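Local atomic coordinates of catechol 2,3-dioxygenase (Rhodococcus sp., PDB entry 2WL9), a protein that probably uses a bound iron ion to cleave the ring of catechol-type substrates at an extradiol position during the breakdown of aromatic hydrocarbons. Residues C[4-10]-C[64-70]. Numbering follows the deposited sequence.
Sequences VTELGYL and YIGWRVA
Leu7 lays its CD1 methyl over a face of the Trp67 indole, 3.7 Å from the centroid of the six-membered ring. The CH-pi contact is almost on the ring normal. With CG anti to the backbone N (chi1 -176°), the same CD1 also presses against Ile65 CG2 at 3.4 Å, a tight fit. On the face bearing Tyr9, Gly66 CA sits 3.8 Å from the centroid of the Tyr9 ring, where the glycine leaves room for it. The Tyr9 and Tyr64 rings then meet rim to rim, nearly perpendicular.

The strands are antiparallel and carry a classic beta bulge. Gly8 N and Tyr9 N both donate to Gly66 O, at 2.8 Å and 3.3 Å, and Gly66 N returns a bond to Tyr9 O.

Toward Thr5 and Ala70 the contact is more open, and both residues are partly exposed. Thr5 N still bonds Arg68 O at 2.6 Å, but its OG1 reaches that oxygen only weakly and bonds Gln274 of a second subunit. Arg68 NH1 forms a salt bridge with Glu6 OE2 at 2.7 Å, in the guanidinium plane but above the carboxylate plane. Arg51 pairs with the other carboxylate oxygen.

The pair belongs to the N-terminal VOC-type region of this extradiol dioxygenase. Strand 6-14 lies between strands 52-56 and 61-68. Strand 115-120 flanks 61-68, helix 72-84 covers Val4 and Val69, and strand 149-152 of the second sheet packs on Leu7, Leu10 and Ile65.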
loop_
_atom_site.group_PDB
_atom_site.type_symbol
_atom_site.label_atom_id
_atom_site.label_comp_id
_atom_site.label_asym_id
_atom_site.label_seq_id
_atom_site.Cartn_x
_atom_site.Cartn_y
_atom_site.Cartn_z
ATOM N N VAL C 4 22.643 6.755 23.261
ATOM C CA VAL C 4 23.446 6.398 22.076
ATOM C C VAL C 4 22.500 5.827 21.009
ATOM O O VAL C 4 21.564 5.099 21.335
ATOM C CB VAL C 4 24.571 5.393 22.429
ATOM C CG1 VAL C 4 25.223 4.828 21.181
ATOM C CG2 VAL C 4 25.622 6.062 23.310
ATOM N N THR C 5 22.732 6.189 19.748
ATOM C CA THR C 5 21.817 5.838 18.660
ATOM C C THR C 5 22.350 4.743 17.717
ATOM O O THR C 5 21.566 4.122 16.983
ATOM C CB THR C 5 21.471 7.076 17.824
ATOM O OG1 THR C 5 22.679 7.624 17.283
ATOM C CG2 THR C 5 20.771 8.144 18.678
ATOM N N GLU C 6 23.671 4.528 17.726
ATOM C CA GLU C 6 24.327 3.490 16.902
ATOM C C GLU C 6 25.809 3.339 17.233
ATOM O O GLU C 6 26.430 4.255 17.781
ATOM C CB GLU C 6 24.211 3.800 15.401
ATOM C CG GLU C 6 24.780 5.176 14.997
ATOM C CD GLU C 6 24.768 5.419 13.491
ATOM O OE1 GLU C 6 25.554 4.779 12.766
ATOM O OE2 GLU C 6 23.985 6.267 13.026
ATOM N N LEU C 7 26.365 2.181 16.874
ATOM C CA LEU C 7 27.804 1.998 16.862
ATOM C C LEU C 7 28.351 2.672 15.596
ATOM O O LEU C 7 28.226 2.133 14.500
ATOM C CB LEU C 7 28.129 0.516 16.853
ATOM C CG LEU C 7 29.593 0.097 16.935
ATOM C CD1 LEU C 7 30.233 0.556 18.229
ATOM C CD2 LEU C 7 29.691 -1.419 16.794
ATOM N N GLY C 8 28.937 3.849 15.757
ATOM C CA GLY C 8 29.317 4.688 14.619
ATOM C C GLY C 8 30.613 4.275 13.946
ATOM O O GLY C 8 30.672 4.168 12.715
ATOM N N TYR C 9 31.654 4.066 14.749
ATOM C CA TYR C 9 32.973 3.710 14.224
ATOM C C TYR C 9 33.790 2.849 15.180
ATOM O O TYR C 9 33.450 2.707 16.355
ATOM C CB TYR C 9 33.782 4.956 13.809
ATOM C CG TYR C 9 34.076 5.962 14.911
ATOM C CD1 TYR C 9 33.449 7.206 14.914
ATOM C CD2 TYR C 9 34.996 5.684 15.931
ATOM C CE1 TYR C 9 33.715 8.149 15.904
ATOM C CE2 TYR C 9 35.266 6.621 16.935
ATOM C CZ TYR C 9 34.622 7.847 16.914
ATOM O OH TYR C 9 34.874 8.780 17.888
ATOM N N LEU C 10 34.854 2.266 14.641
ATOM C CA LEU C 10 35.866 1.564 15.416
ATOM C C LEU C 10 37.241 2.048 14.981
ATOM O O LEU C 10 37.498 2.223 13.790
ATOM C CB LEU C 10 35.788 0.055 15.181
ATOM C CG LEU C 10 34.590 -0.745 15.671
ATOM C CD1 LEU C 10 34.677 -2.159 15.112
ATOM C CD2 LEU C 10 34.545 -0.771 17.202
ATOM N N TYR C 64 39.721 1.894 19.831
ATOM C CA TYR C 64 38.594 2.623 20.431
ATOM C C TYR C 64 37.240 2.309 19.790
ATOM O O TYR C 64 37.160 1.927 18.619
ATOM C CB TYR C 64 38.837 4.143 20.448
ATOM C CG TYR C 64 39.302 4.735 19.134
ATOM C CD1 TYR C 64 38.391 5.095 18.133
ATOM C CD2 TYR C 64 40.658 4.955 18.902
ATOM C CE1 TYR C 64 38.832 5.649 16.931
ATOM C CE2 TYR C 64 41.108 5.494 17.720
ATOM C CZ TYR C 64 40.201 5.843 16.737
ATOM O OH TYR C 64 40.689 6.378 15.572
ATOM N N ILE C 65 36.182 2.480 20.580
ATOM C CA ILE C 65 34.807 2.253 20.128
ATOM C C ILE C 65 34.039 3.580 20.103
ATOM O O ILE C 65 33.939 4.251 21.121
ATOM C CB ILE C 65 34.083 1.276 21.066
ATOM C CG1 ILE C 65 34.799 -0.079 21.103
ATOM C CG2 ILE C 65 32.621 1.096 20.648
ATOM C CD1 ILE C 65 34.544 -0.873 22.389
ATOM N N GLY C 66 33.488 3.954 18.951
ATOM C CA GLY C 66 32.726 5.197 18.862
ATOM C C GLY C 66 31.221 4.990 18.806
ATOM O O GLY C 66 30.717 4.384 17.859
ATOM N N TRP C 67 30.511 5.490 19.818
ATOM C CA TRP C 67 29.041 5.451 19.858
ATOM C C TRP C 67 28.441 6.799 19.507
ATOM O O TRP C 67 28.830 7.822 20.071
ATOM C CB TRP C 67 28.541 5.054 21.248
ATOM C CG TRP C 67 29.020 3.717 21.707
ATOM C CD1 TRP C 67 30.085 3.466 22.518
ATOM C CD2 TRP C 67 28.448 2.449 21.386
ATOM N NE1 TRP C 67 30.223 2.110 22.716
ATOM C CE2 TRP C 67 29.232 1.462 22.028
ATOM C CE3 TRP C 67 27.359 2.044 20.601
ATOM C CZ2 TRP C 67 28.951 0.101 21.924
ATOM C CZ3 TRP C 67 27.085 0.686 20.495
ATOM C CH2 TRP C 67 27.877 -0.265 21.149
ATOM N N ARG C 68 27.459 6.796 18.610
ATOM C CA ARG C 68 26.849 8.035 18.138
ATOM C C ARG C 68 25.650 8.507 18.967
ATOM O O ARG C 68 24.832 7.700 19.420
ATOM C CB ARG C 68 26.428 7.872 16.676
ATOM C CG ARG C 68 26.004 9.160 15.983
ATOM C CD ARG C 68 25.280 8.831 14.684
ATOM N NE ARG C 68 25.088 10.012 13.843
ATOM C CZ ARG C 68 24.452 10.004 12.675
ATOM N NH1 ARG C 68 23.938 8.875 12.203
ATOM N NH2 ARG C 68 24.331 11.128 11.974
ATOM N N VAL C 69 25.552 9.820 19.154
ATOM C CA VAL C 69 24.331 10.442 19.655
ATOM C C VAL C 69 23.842 11.431 18.603
ATOM O O VAL C 69 24.582 11.777 17.681
ATOM C CB VAL C 69 24.507 11.114 21.044
ATOM C CG1 VAL C 69 24.818 10.078 22.110
ATOM C CG2 VAL C 69 25.573 12.197 21.021
ATOM N N ALA C 70 22.592 11.864 18.732
ATOM C CA ALA C 70 21.946 12.677 17.703
ATOM C C ALA C 70 22.535 14.078 17.525
ATOM O O ALA C 70 22.514 14.615 16.417
ATOM C CB ALA C 70 20.438 12.771 17.973
#